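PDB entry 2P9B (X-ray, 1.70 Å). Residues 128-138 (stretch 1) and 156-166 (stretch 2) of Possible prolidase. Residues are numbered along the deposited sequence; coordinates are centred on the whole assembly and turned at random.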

# COMPACT_ATOMS: atom_id res chain seq x y z
N GLY A 128 -4.22 -11.24 -3.07
CA GLY A 128 -3.56 -10.79 -4.28
C GLY A 128 -2.55 -9.66 -4.16
O GLY A 128 -2.08 -9.14 -5.18
N VAL A 129 -2.19 -9.29 -2.93
CA VAL A 129 -1.23 -8.22 -2.67
C VAL A 129 0.17 -8.82 -2.47
O VAL A 129 0.43 -9.49 -1.47
CB VAL A 129 -1.63 -7.45 -1.40
CG1 VAL A 129 -0.70 -6.26 -1.20
CG2 VAL A 129 -3.07 -6.99 -1.52
N THR A 130 1.07 -8.56 -3.42
CA THR A 130 2.41 -9.13 -3.37
C THR A 130 3.49 -8.26 -2.74
O THR A 130 4.60 -8.73 -2.50
CB THR A 130 2.84 -9.57 -4.78
OG1 THR A 130 2.60 -8.50 -5.71
CG2 THR A 130 2.04 -10.79 -5.22
N THR A 131 3.18 -7.00 -2.48
CA THR A 131 4.11 -6.10 -1.83
C THR A 131 3.29 -5.22 -0.90
O THR A 131 2.22 -4.75 -1.27
CB THR A 131 4.86 -5.18 -2.83
OG1 THR A 131 5.59 -5.98 -3.77
CG2 THR A 131 5.84 -4.27 -2.09
N ILE A 132 3.79 -5.02 0.31
CA ILE A 132 3.11 -4.18 1.28
C ILE A 132 4.12 -3.35 2.04
O ILE A 132 5.30 -3.70 2.10
CB ILE A 132 2.30 -5.01 2.34
CG1 ILE A 132 3.25 -5.86 3.20
CG2 ILE A 132 1.27 -5.87 1.65
CD1 ILE A 132 2.55 -6.60 4.34
N ARG A 133 3.65 -2.24 2.60
CA ARG A 133 4.49 -1.41 3.45
C ARG A 133 3.69 -1.27 4.73
O ARG A 133 2.52 -0.90 4.68
CB ARG A 133 4.73 -0.01 2.88
CG ARG A 133 5.41 0.91 3.91
CD ARG A 133 5.72 2.29 3.37
NE ARG A 133 4.51 2.99 2.93
CZ ARG A 133 4.45 4.29 2.68
NH1 ARG A 133 5.52 5.05 2.84
NH2 ARG A 133 3.31 4.83 2.26
N THR A 134 4.30 -1.60 5.87
CA THR A 134 3.58 -1.41 7.12
C THR A 134 3.95 0.00 7.57
O THR A 134 5.04 0.49 7.28
CB THR A 134 4.00 -2.43 8.21
OG1 THR A 134 5.40 -2.29 8.51
CG2 THR A 134 3.70 -3.84 7.75
N LEU A 135 3.03 0.67 8.26
CA LEU A 135 3.28 2.01 8.76
C LEU A 135 2.87 2.11 10.22
O LEU A 135 1.97 2.86 10.57
CB LEU A 135 2.52 3.05 7.93
CG LEU A 135 3.06 3.21 6.50
CD1 LEU A 135 2.18 4.16 5.70
CD2 LEU A 135 4.50 3.70 6.58
N GLY A 136 3.55 1.33 11.05
CA GLY A 136 3.26 1.34 12.47
C GLY A 136 3.13 -0.07 13.00
O GLY A 136 2.03 -0.64 13.02
N ASP A 137 4.26 -0.65 13.40
CA ASP A 137 4.28 -2.01 13.94
C ASP A 137 4.32 -1.87 15.46
O ASP A 137 4.46 -0.77 15.99
CB ASP A 137 5.54 -2.76 13.49
CG ASP A 137 5.72 -2.77 11.98
OD1 ASP A 137 4.71 -2.71 11.27
OD2 ASP A 137 6.87 -2.86 11.50
N VAL A 138 4.19 -2.98 16.18
CA VAL A 138 4.25 -2.93 17.63
C VAL A 138 5.71 -2.81 18.05
O VAL A 138 6.08 -1.93 18.83
CB VAL A 138 3.63 -4.19 18.27
CG1 VAL A 138 3.83 -4.16 19.78
CG2 VAL A 138 2.14 -4.25 17.94
N GLY A 156 5.35 -15.44 1.73
CA GLY A 156 4.70 -14.21 2.08
C GLY A 156 4.98 -13.10 1.10
O GLY A 156 5.77 -13.28 0.17
N PRO A 157 4.35 -11.94 1.28
CA PRO A 157 4.55 -10.80 0.38
C PRO A 157 5.88 -10.10 0.65
O PRO A 157 6.51 -10.33 1.69
CB PRO A 157 3.37 -9.90 0.71
CG PRO A 157 3.23 -10.11 2.21
CD PRO A 157 3.36 -11.62 2.33
N ARG A 158 6.29 -9.26 -0.29
CA ARG A 158 7.51 -8.48 -0.14
C ARG A 158 7.09 -7.41 0.87
O ARG A 158 6.07 -6.75 0.67
CB ARG A 158 7.88 -7.84 -1.48
CG ARG A 158 9.06 -6.90 -1.43
CD ARG A 158 9.39 -6.36 -2.82
NE ARG A 158 9.81 -7.42 -3.74
CZ ARG A 158 9.00 -8.04 -4.60
NH1 ARG A 158 7.71 -7.71 -4.66
NH2 ARG A 158 9.47 -8.98 -5.40
N ILE A 159 7.86 -7.25 1.94
CA ILE A 159 7.50 -6.29 2.98
C ILE A 159 8.46 -5.16 3.28
O ILE A 159 9.67 -5.37 3.42
CB ILE A 159 7.26 -7.03 4.34
CG1 ILE A 159 6.15 -8.07 4.21
CG2 ILE A 159 6.92 -6.02 5.44
CD1 ILE A 159 5.96 -8.92 5.47
N LEU A 160 7.93 -3.94 3.35
CA LEU A 160 8.71 -2.79 3.76
C LEU A 160 8.18 -2.59 5.18
O LEU A 160 7.04 -2.18 5.36
CB LEU A 160 8.42 -1.55 2.92
CG LEU A 160 9.25 -1.41 1.64
CD1 LEU A 160 8.78 -2.41 0.59
CD2 LEU A 160 9.10 0.01 1.12
N ALA A 161 9.01 -2.91 6.17
CA ALA A 161 8.63 -2.80 7.57
C ALA A 161 9.08 -1.49 8.19
O ALA A 161 10.24 -1.10 8.07
CB ALA A 161 9.22 -3.97 8.36
N SER A 162 8.15 -0.81 8.86
CA SER A 162 8.43 0.48 9.48
C SER A 162 8.86 0.42 10.93
O SER A 162 9.41 1.39 11.45
CB SER A 162 7.17 1.34 9.42
OG SER A 162 6.19 0.80 10.30
N GLY A 163 8.62 -0.70 11.60
CA GLY A 163 8.93 -0.75 13.01
C GLY A 163 7.88 0.14 13.66
O GLY A 163 6.90 0.49 13.00
N PRO A 164 8.02 0.51 14.94
CA PRO A 164 6.98 1.37 15.53
C PRO A 164 6.95 2.77 14.93
O PRO A 164 7.99 3.31 14.54
CB PRO A 164 7.35 1.38 17.02
CG PRO A 164 8.81 1.04 17.04
CD PRO A 164 8.96 0.02 15.96
N LEU A 165 5.77 3.36 14.83
CA LEU A 165 5.70 4.69 14.26
C LEU A 165 6.19 5.69 15.30
O LEU A 165 6.22 5.38 16.49
CB LEU A 165 4.27 5.03 13.81
CG LEU A 165 3.15 5.16 14.84
CD1 LEU A 165 3.23 6.50 15.54
CD2 LEU A 165 1.81 5.03 14.12
N MSE A 166 6.59 6.86 14.83
CA MSE A 166 7.08 7.90 15.73
C MSE A 166 6.04 8.99 15.87
O MSE A 166 5.48 9.45 14.87
CB MSE A 166 8.38 8.48 15.18
CG MSE A 166 9.42 7.43 14.88
SE MSE A 166 10.93 8.13 13.94
CE MSE A 166 11.66 9.22 15.40
O HOH W 1 3.53 1.66 15.80

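How do the two backbones hold each other? Strand 129-134 and strand 158-160 run side by side in the same direction, 18° apart, as a parallel pair. Four hydrogen bonds form the ladder. Arg158 N donates to Thr130 O at 2.8 Å, and Ile132 N donates to Arg158 O at 2.9 Å; Leu160 N then reaches Ile132 O at 2.9 Å, and Thr134 N reaches Leu160 O at 2.8 Å. Arg158 and Leu160 thus each use both backbone N and O on the first strand, whereas Ile159 lies between them and offers no backbone hydrogen bond to it. Its CA does approach Ile132 O, at 3.5 Å, in one of several CA-H...O contacts that supplement the ladder; Arg133 CA to Leu160 O, at 3.3 Å, is another.

What replaces the ladder once the strands end? Side chains enter the backbone pattern. Ser162 N donates to Thr134 OG1 at 3.1 Å, and Gly136 N donates to Ser162 OG at 2.8 Å, so each hydroxyl receives a backbone NH from the opposite stretch. Each also donates within its own stretch, Thr134 OG1 to Asp137 OD1 at 2.9 Å and Ser162 OG to Gly163 O at 2.8 Å, which ties the hydroxyls into a continuous network. Asp137 and Gly163 close it with a reciprocal pair: Asp137 N donates to Gly163 O at 2.9 Å, while Gly163 N donates to Asp137 OD2 at 2.8 Å. The two carboxylate oxygens therefore serve different stretches. Farther along, a water bridges the chains, donating to Asp137 O at 2.6 Å and accepting from Leu165 N at 3.0 Å, a pair of atoms too far apart, at 4.5 Å, to bond directly.

Which side chains pack across the sheet? Ile132 and Ile159 share one face, and their CG1 atoms meet at 3.8 Å. The Ile132 side chain also extends to Pro157, with CD1 4.2 Å from the proline CG, so it touches two apolar partners. The other face carries Thr131, Arg133, Arg158 and Leu160. There Arg158 NH1 donates to Thr131 OG1 at 2.9 Å, and the hydroxyl sits at the edge of the guanidinium, near its plane, where an N-H can point at it. Arg133 and Leu160 lie close at their bases, CB to CB 4.0 Å, but the end of the Arg133 side chain leads away to hydrogen bonds elsewhere in the structure.

Why are glycines found where the chains turn away from strand geometry? Gly136 has a phi of 132° and a psi of 88°, at which a CB would jam against the carbonyl O of Leu135; it would also lie only 3.2 Å from Leu165 CD2. Both its own backbone and the neighbouring stretch thus leave little room there. Gly163, with a phi of 72°, likewise adopts a conformation that favours glycine, and a CB on it would be crowded by Pro164 CD at 3.0 Å.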